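Local atomic coordinates of Cyclo(L-leucyl-L-leucyl) synthase (Staphylococcus haemolyticus, PDB entry 6EZ3), a protein that catalyses the ATP-independent formation of cyclo(L-leucyl-L-leucyl) from two molecules of leucyl-tRNA, and also incorporates other nonpolar residues such as phenylalanine and methionine. Residues F135-L147 with I160-L173. Sequence-based numbering, arbitrary orientation.
Sequences FKNSCLKMSLQAL and ITDETLEYAAQYVL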
ATOM      1  N   PHE A 135      -0.281  11.360 -15.776  1.00 66.01           N
ATOM      2  CA  PHE A 135      -0.593  10.681 -14.530  1.00 63.74           C
ATOM      3  C   PHE A 135      -1.391   9.427 -14.812  1.00 64.56           C
ATOM      4  O   PHE A 135      -1.025   8.373 -14.291  1.00 63.63           O
ATOM      5  CB  PHE A 135      -1.319  11.618 -13.563  1.00 65.57           C
ATOM      6  CG  PHE A 135      -1.824  10.947 -12.308  1.00 67.73           C
ATOM      7  CD1 PHE A 135      -0.944  10.531 -11.317  1.00 71.27           C
ATOM      8  CD2 PHE A 135      -3.183  10.767 -12.096  1.00 69.83           C
ATOM      9  CE1 PHE A 135      -1.414   9.906 -10.161  1.00 71.72           C
ATOM     10  CE2 PHE A 135      -3.649  10.152 -10.940  1.00 72.37           C
ATOM     11  CZ  PHE A 135      -2.763   9.733  -9.978  1.00 70.39           C
ATOM     12  N   LYS A 136      -2.427   9.518 -15.697  1.00 59.65           N
ATOM     13  CA  LYS A 136      -3.240   8.373 -16.107  1.00 59.08           C
ATOM     14  C   LYS A 136      -2.339   7.231 -16.601  1.00 64.26           C
ATOM     15  O   LYS A 136      -2.468   6.108 -16.114  1.00 64.08           O
ATOM     16  CB  LYS A 136      -4.271   8.760 -17.165  1.00 60.98           C
ATOM     17  CG  LYS A 136      -5.202   7.599 -17.556  1.00 73.54           C
ATOM     18  CD  LYS A 136      -6.559   8.094 -18.069  1.00 83.23           C
ATOM     19  CE  LYS A 136      -7.461   6.959 -18.506  1.00 88.31           C
ATOM     20  NZ  LYS A 136      -8.816   7.439 -18.914  1.00 94.32           N
ATOM     21  N   ASN A 137      -1.371   7.547 -17.485  1.00 61.56           N
ATOM     22  CA  ASN A 137      -0.397   6.586 -18.008  1.00 62.27           C
ATOM     23  C   ASN A 137       0.427   5.952 -16.882  1.00 67.01           C
ATOM     24  O   ASN A 137       0.522   4.721 -16.818  1.00 66.69           O
ATOM     25  CB  ASN A 137       0.518   7.251 -19.052  1.00 66.74           C
ATOM     26  CG  ASN A 137       1.757   6.447 -19.432  1.00 99.28           C
ATOM     27  OD1 ASN A 137       1.686   5.391 -20.085  1.00 96.44           O
ATOM     28  ND2 ASN A 137       2.926   6.939 -19.021  1.00 90.04           N
ATOM     29  N   SER A 138       0.987   6.800 -15.977  1.00 63.76           N
ATOM     30  CA  SER A 138       1.791   6.368 -14.832  1.00 63.12           C
ATOM     31  C   SER A 138       1.013   5.368 -13.976  1.00 66.67           C
ATOM     32  O   SER A 138       1.572   4.336 -13.581  1.00 66.21           O
ATOM     33  CB  SER A 138       2.271   7.565 -14.017  1.00 66.07           C
ATOM     34  OG  SER A 138       3.539   8.032 -14.459  1.00 71.19           O
ATOM     35  N   CYS A 139      -0.296   5.628 -13.771  1.00 62.32           N
ATOM     36  CA  CYS A 139      -1.177   4.728 -13.024  1.00 61.81           C
ATOM     37  C   CYS A 139      -1.313   3.374 -13.724  1.00 65.05           C
ATOM     38  O   CYS A 139      -1.217   2.334 -13.060  1.00 62.85           O
ATOM     39  CB  CYS A 139      -2.544   5.364 -12.795  1.00 61.49           C
ATOM     40  SG  CYS A 139      -2.524   6.768 -11.665  1.00 65.10           S
ATOM     41  N   LEU A 140      -1.551   3.400 -15.056  1.00 62.05           N
ATOM     42  CA  LEU A 140      -1.751   2.201 -15.868  1.00 62.69           C
ATOM     43  C   LEU A 140      -0.506   1.314 -15.914  1.00 65.27           C
ATOM     44  O   LEU A 140      -0.629   0.088 -15.949  1.00 63.58           O
ATOM     45  CB  LEU A 140      -2.263   2.566 -17.274  1.00 63.74           C
ATOM     46  CG  LEU A 140      -3.523   3.466 -17.345  1.00 69.26           C
ATOM     47  CD1 LEU A 140      -3.558   4.254 -18.633  1.00 69.62           C
ATOM     48  CD2 LEU A 140      -4.791   2.680 -17.179  1.00 71.57           C
ATOM     49  N   LYS A 141       0.692   1.934 -15.846  1.00 62.63           N
ATOM     50  CA  LYS A 141       1.980   1.238 -15.764  1.00 62.22           C
ATOM     51  C   LYS A 141       2.013   0.432 -14.446  1.00 71.29           C
ATOM     52  O   LYS A 141       2.404  -0.738 -14.445  1.00 71.11           O
ATOM     53  CB  LYS A 141       3.127   2.250 -15.764  1.00 62.51           C
ATOM     54  CG  LYS A 141       3.426   2.868 -17.113  1.00 62.67           C
ATOM     55  CD  LYS A 141       4.690   3.717 -17.056  1.00 62.87           C
ATOM     56  CE  LYS A 141       5.849   3.117 -17.805  1.00 68.85           C
ATOM     57  NZ  LYS A 141       7.141   3.519 -17.204  1.00 75.82           N
ATOM     58  N   MET A 142       1.561   1.060 -13.330  1.00 71.94           N
ATOM     59  CA  MET A 142       1.492   0.426 -12.009  1.00 73.48           C
ATOM     60  C   MET A 142       0.455  -0.709 -12.030  1.00 75.63           C
ATOM     61  O   MET A 142       0.723  -1.780 -11.492  1.00 75.18           O
ATOM     62  CB  MET A 142       1.183   1.443 -10.873  1.00 77.18           C
ATOM     63  CG  MET A 142       2.091   2.687 -10.813  1.00 82.65           C
ATOM     64  SD  MET A 142       3.893   2.466 -10.579  1.00 89.00           S
ATOM     65  CE  MET A 142       4.514   2.780 -12.324  1.00 85.55           C
ATOM     66  N   SER A 143      -0.701  -0.487 -12.696  1.00 71.68           N
ATOM     67  CA  SER A 143      -1.773  -1.475 -12.870  1.00 71.38           C
ATOM     68  C   SER A 143      -1.205  -2.696 -13.592  1.00 76.27           C
ATOM     69  O   SER A 143      -1.463  -3.829 -13.172  1.00 76.81           O
ATOM     70  CB  SER A 143      -2.917  -0.899 -13.707  1.00 74.89           C
ATOM     71  OG  SER A 143      -3.257   0.427 -13.340  1.00 86.72           O
ATOM     72  N   LEU A 144      -0.392  -2.459 -14.655  1.00 71.67           N
ATOM     73  CA  LEU A 144       0.258  -3.502 -15.442  1.00 70.99           C
ATOM     74  C   LEU A 144       1.224  -4.331 -14.570  1.00 75.60           C
ATOM     75  O   LEU A 144       1.215  -5.559 -14.652  1.00 74.41           O
ATOM     76  CB  LEU A 144       0.979  -2.857 -16.627  1.00 70.61           C
ATOM     77  CG  LEU A 144       1.457  -3.694 -17.825  1.00 74.80           C
ATOM     78  CD1 LEU A 144       2.910  -3.512 -18.054  1.00 76.22           C
ATOM     79  CD2 LEU A 144       0.984  -5.157 -17.824  1.00 74.68           C
ATOM     80  N   GLN A 145       2.007  -3.663 -13.705  1.00 73.41           N
ATOM     81  CA  GLN A 145       2.938  -4.352 -12.817  1.00 73.83           C
ATOM     82  C   GLN A 145       2.226  -5.163 -11.754  1.00 79.50           C
ATOM     83  O   GLN A 145       2.681  -6.254 -11.396  1.00 79.21           O
ATOM     84  CB  GLN A 145       3.940  -3.375 -12.187  1.00 75.16           C
ATOM     85  CG  GLN A 145       5.077  -2.941 -13.124  1.00 90.00           C
ATOM     86  CD  GLN A 145       5.894  -4.065 -13.755  1.00102.25           C
ATOM     87  OE1 GLN A 145       6.341  -3.961 -14.911  1.00 86.84           O
ATOM     88  NE2 GLN A 145       6.142  -5.147 -13.010  1.00 98.81           N
ATOM     89  N   ALA A 146       1.089  -4.632 -11.270  1.00 77.34           N
ATOM     90  CA  ALA A 146       0.248  -5.269 -10.254  1.00 77.12           C
ATOM     91  C   ALA A 146      -0.317  -6.573 -10.798  1.00 81.76           C
ATOM     92  O   ALA A 146      -0.316  -7.567 -10.084  1.00 82.25           O
ATOM     93  CB  ALA A 146      -0.876  -4.334  -9.835  1.00 77.48           C
ATOM     94  N   LEU A 147      -0.725  -6.586 -12.078  1.00 78.11           N
ATOM     95  CA  LEU A 147      -1.259  -7.776 -12.737  1.00 78.21           C
ATOM     96  C   LEU A 147      -0.191  -8.842 -12.911  1.00 84.75           C
ATOM     97  O   LEU A 147      -0.483 -10.027 -12.745  1.00 83.90           O
ATOM     98  CB  LEU A 147      -1.904  -7.402 -14.082  1.00 77.99           C
ATOM     99  CG  LEU A 147      -3.238  -6.664 -13.973  1.00 81.94           C
ATOM    100  CD1 LEU A 147      -3.577  -5.963 -15.222  1.00 82.01           C
ATOM    101  CD2 LEU A 147      -4.354  -7.607 -13.617  1.00 82.97           C
ATOM    102  N   ILE A 160      -3.793  -8.909 -21.823  1.00110.77           N
ATOM    103  CA  ILE A 160      -3.717  -7.482 -21.494  1.00109.46           C
ATOM    104  C   ILE A 160      -4.185  -6.595 -22.649  1.00110.40           C
ATOM    105  O   ILE A 160      -3.776  -6.795 -23.796  1.00109.41           O
ATOM    106  CB  ILE A 160      -2.265  -7.116 -21.019  1.00112.58           C
ATOM    107  CG1 ILE A 160      -2.069  -7.349 -19.507  1.00112.86           C
ATOM    108  CG2 ILE A 160      -1.790  -5.701 -21.428  1.00113.44           C
ATOM    109  CD1 ILE A 160      -3.002  -6.621 -18.590  1.00117.94           C
ATOM    110  N   THR A 161      -5.007  -5.592 -22.317  1.00105.50           N
ATOM    111  CA  THR A 161      -5.477  -4.533 -23.210  1.00104.83           C
ATOM    112  C   THR A 161      -5.486  -3.209 -22.421  1.00107.16           C
ATOM    113  O   THR A 161      -5.320  -3.247 -21.206  1.00107.03           O
ATOM    114  CB  THR A 161      -6.792  -4.900 -23.936  1.00114.20           C
ATOM    115  OG1 THR A 161      -7.158  -3.825 -24.802  1.00117.02           O
ATOM    116  CG2 THR A 161      -7.939  -5.182 -22.997  1.00112.22           C
ATOM    117  N   ASP A 162      -5.644  -2.048 -23.087  1.00102.01           N
ATOM    118  CA  ASP A 162      -5.677  -0.759 -22.388  1.00100.83           C
ATOM    119  C   ASP A 162      -6.947  -0.575 -21.557  1.00102.45           C
ATOM    120  O   ASP A 162      -6.949   0.209 -20.603  1.00101.76           O
ATOM    121  CB  ASP A 162      -5.447   0.400 -23.358  1.00102.92           C
ATOM    122  CG  ASP A 162      -4.028   0.457 -23.899  1.00116.12           C
ATOM    123  OD1 ASP A 162      -3.419   1.548 -23.849  1.00118.08           O
ATOM    124  OD2 ASP A 162      -3.521  -0.596 -24.368  1.00120.01           O
ATOM    125  N   GLU A 163      -8.008  -1.337 -21.904  1.00 97.90           N
ATOM    126  CA  GLU A 163      -9.305  -1.381 -21.207  1.00 97.32           C
ATOM    127  C   GLU A 163      -9.108  -2.092 -19.859  1.00 97.17           C
ATOM    128  O   GLU A 163      -9.606  -1.631 -18.833  1.00 96.36           O
ATOM    129  CB  GLU A 163     -10.353  -2.152 -22.062  1.00 98.91           C
ATOM    130  CG  GLU A 163     -11.057  -1.335 -23.137  1.00107.79           C
ATOM    131  CD  GLU A 163     -10.161  -0.580 -24.100  1.00127.50           C
ATOM    132  OE1 GLU A 163     -10.392   0.637 -24.297  1.00114.30           O
ATOM    133  OE2 GLU A 163      -9.181  -1.185 -24.596  1.00124.46           O
ATOM    134  N   THR A 164      -8.358  -3.218 -19.893  1.00 90.62           N
ATOM    135  CA  THR A 164      -7.977  -4.092 -18.773  1.00 88.59           C
ATOM    136  C   THR A 164      -7.258  -3.248 -17.701  1.00 87.66           C
ATOM    137  O   THR A 164      -7.563  -3.384 -16.514  1.00 86.24           O
ATOM    138  CB  THR A 164      -7.071  -5.292 -19.293  1.00 93.04           C
ATOM    139  OG1 THR A 164      -7.757  -6.151 -20.209  1.00 87.79           O
ATOM    140  CG2 THR A 164      -6.538  -6.154 -18.188  1.00 88.91           C
ATOM    141  N   LEU A 165      -6.309  -2.382 -18.142  1.00 81.02           N
ATOM    142  CA  LEU A 165      -5.492  -1.523 -17.296  1.00 78.47           C
ATOM    143  C   LEU A 165      -6.275  -0.403 -16.654  1.00 80.99           C
ATOM    144  O   LEU A 165      -5.941  -0.047 -15.531  1.00 81.67           O
ATOM    145  CB  LEU A 165      -4.261  -0.995 -18.039  1.00 77.71           C
ATOM    146  CG  LEU A 165      -3.263  -2.053 -18.571  1.00 81.34           C
ATOM    147  CD1 LEU A 165      -2.017  -1.403 -19.104  1.00 81.16           C
ATOM    148  CD2 LEU A 165      -2.866  -3.067 -17.507  1.00 82.02           C
ATOM    149  N   GLU A 166      -7.311   0.143 -17.321  1.00 76.06           N
ATOM    150  CA  GLU A 166      -8.167   1.200 -16.748  1.00 76.30           C
ATOM    151  C   GLU A 166      -9.039   0.649 -15.599  1.00 78.16           C
ATOM    152  O   GLU A 166      -9.368   1.374 -14.651  1.00 79.50           O
ATOM    153  CB  GLU A 166      -9.052   1.855 -17.827  1.00 78.40           C
ATOM    154  CG  GLU A 166      -8.359   2.972 -18.596  1.00 94.88           C
ATOM    155  CD  GLU A 166      -8.812   3.252 -20.020  1.00118.70           C
ATOM    156  OE1 GLU A 166      -9.069   2.290 -20.785  1.00110.64           O
ATOM    157  OE2 GLU A 166      -8.814   4.444 -20.400  1.00108.89           O
ATOM    158  N   TYR A 167      -9.410  -0.639 -15.698  1.00 71.33           N
ATOM    159  CA  TYR A 167     -10.174  -1.339 -14.669  1.00 69.41           C
ATOM    160  C   TYR A 167      -9.246  -1.603 -13.484  1.00 72.33           C
ATOM    161  O   TYR A 167      -9.580  -1.220 -12.365  1.00 70.87           O
ATOM    162  CB  TYR A 167     -10.769  -2.658 -15.208  1.00 69.12           C
ATOM    163  CG  TYR A 167     -11.842  -3.268 -14.325  1.00 69.43           C
ATOM    164  CD1 TYR A 167     -11.762  -4.598 -13.908  1.00 71.09           C
ATOM    165  CD2 TYR A 167     -12.954  -2.526 -13.928  1.00 69.76           C
ATOM    166  CE1 TYR A 167     -12.760  -5.172 -13.115  1.00 71.08           C
ATOM    167  CE2 TYR A 167     -13.947  -3.082 -13.121  1.00 70.42           C
ATOM    168  CZ  TYR A 167     -13.855  -4.408 -12.728  1.00 78.77           C
ATOM    169  OH  TYR A 167     -14.859  -4.936 -11.945  1.00 81.73           O
ATOM    170  N   ALA A 168      -8.056  -2.204 -13.744  1.00 68.83           N
ATOM    171  CA  ALA A 168      -7.051  -2.524 -12.730  1.00 68.77           C
ATOM    172  C   ALA A 168      -6.524  -1.284 -12.000  1.00 76.09           C
ATOM    173  O   ALA A 168      -6.067  -1.401 -10.864  1.00 76.13           O
ATOM    174  CB  ALA A 168      -5.905  -3.301 -13.358  1.00 69.18           C
ATOM    175  N   ALA A 169      -6.630  -0.089 -12.634  1.00 74.30           N
ATOM    176  CA  ALA A 169      -6.187   1.191 -12.074  1.00 74.04           C
ATOM    177  C   ALA A 169      -7.038   1.640 -10.880  1.00 77.44           C
ATOM    178  O   ALA A 169      -6.560   2.417 -10.054  1.00 77.46           O
ATOM    179  CB  ALA A 169      -6.181   2.264 -13.153  1.00 74.76           C
ATOM    180  N   GLN A 170      -8.280   1.135 -10.779  1.00 73.62           N
ATOM    181  CA  GLN A 170      -9.217   1.452  -9.685  1.00 73.73           C
ATOM    182  C   GLN A 170      -8.598   1.128  -8.307  1.00 74.05           C
ATOM    183  O   GLN A 170      -8.834   1.864  -7.346  1.00 73.20           O
ATOM    184  CB  GLN A 170     -10.570   0.707  -9.867  1.00 75.67           C
ATOM    185  CG  GLN A 170     -11.299   0.936 -11.202  1.00 89.81           C
ATOM    186  CD  GLN A 170     -11.835   2.337 -11.361  1.00118.40           C
ATOM    187  OE1 GLN A 170     -12.916   2.683 -10.862  1.00121.82           O
ATOM    188  NE2 GLN A 170     -11.097   3.174 -12.072  1.00102.42           N
ATOM    189  N   TYR A 171      -7.792   0.033  -8.252  1.00 67.81           N
ATOM    190  CA  TYR A 171      -7.019  -0.471  -7.115  1.00 66.46           C
ATOM    191  C   TYR A 171      -5.953   0.556  -6.779  1.00 66.81           C
ATOM    192  O   TYR A 171      -5.914   1.017  -5.652  1.00 66.36           O
ATOM    193  CB  TYR A 171      -6.360  -1.798  -7.526  1.00 68.92           C
ATOM    194  CG  TYR A 171      -5.418  -2.428  -6.523  1.00 72.60           C
ATOM    195  CD1 TYR A 171      -4.053  -2.142  -6.542  1.00 74.63           C
ATOM    196  CD2 TYR A 171      -5.860  -3.425  -5.656  1.00 73.98           C
ATOM    197  CE1 TYR A 171      -3.168  -2.762  -5.655  1.00 77.02           C
ATOM    198  CE2 TYR A 171      -4.983  -4.064  -4.776  1.00 75.39           C
ATOM    199  CZ  TYR A 171      -3.637  -3.721  -4.764  1.00 85.64           C
ATOM    200  OH  TYR A 171      -2.774  -4.355  -3.879  1.00 85.80           O
ATOM    201  N   VAL A 172      -5.098   0.920  -7.764  1.00 62.16           N
ATOM    202  CA  VAL A 172      -4.009   1.904  -7.659  1.00 61.15           C
ATOM    203  C   VAL A 172      -4.550   3.187  -7.053  1.00 65.81           C
ATOM    204  O   VAL A 172      -4.037   3.634  -6.025  1.00 67.56           O
ATOM    205  CB  VAL A 172      -3.289   2.169  -9.016  1.00 63.71           C
ATOM    206  CG1 VAL A 172      -2.174   3.202  -8.877  1.00 62.85           C
ATOM    207  CG2 VAL A 172      -2.750   0.883  -9.617  1.00 63.58           C
ATOM    208  N   LEU A 173      -5.607   3.748  -7.672  1.00 60.27           N
ATOM    209  CA  LEU A 173      -6.281   4.982  -7.248  1.00 58.81           C
ATOM    210  C   LEU A 173      -6.749   4.942  -5.807  1.00 57.69           C
ATOM    211  O   LEU A 173      -6.564   5.921  -5.094  1.00 56.86           O
ATOM    212  CB  LEU A 173      -7.459   5.307  -8.179  1.00 59.15           C
ATOM    213  CG  LEU A 173      -7.083   5.648  -9.621  1.00 63.73           C
ATOM    214  CD1 LEU A 173      -8.267   5.507 -10.528  1.00 63.46           C
ATOM    215  CD2 LEU A 173      -6.480   7.034  -9.725  1.00 66.15           C
TER
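Ser-143 presses its short side chain as a knob into the hole framed by Leu-165, Ala-168, Ala-169 and Val-172, its CB 3.8 Å from Ala-168 CB. The hydroxyl turns back to its own helix: with OG beside the backbone N (chi1 -43°), Ser-143 OG donates to Cys-139 O at 2.8 Å. It comes from above the carbonyl plane, and the same oxygen also accepts Ser-143 N, so the buried hydroxyl has a partner within its own helix, among mainly apolar neighbours. Leu-165 returns the knob, entering among Leu-140, Ser-143, Leu-144 and Leu-147. Its CD2 lies 3.8 Å from Leu-147 CD1, while Leu-140 CD2 rests over the Leu-165 backbone and CB. Beyond this centre, Leu-147 CD1 also reaches Ile-160 CD1, just ahead of helix 162-175. Lys-136, its chain extended past CG, reaches across to Glu-166, and its NZ forms a salt bridge with Glu-166 OE2 at 3.3 Å, its hydrogen bond weak. Val-172 CG2 packs against Met-142 CB, at 4.2 Å, and Leu-173 CD2 lies near Cys-139 SG. Helix 116-131 backs this end through Phe-129 and Ile-125, and Met-142 continues onto Glu-200 and Leu-201. The axes of the two segments pass 8.3 Å apart at 91°, a near-perpendicular crossing with reciprocal knobs-into-holes packing that joins helix 133-149 to helix 162-175, whose C-terminal end carries Tyr-171, Val-172 and Leu-173, probably part of the substrate-binding site as in related cyclodipeptide synthases.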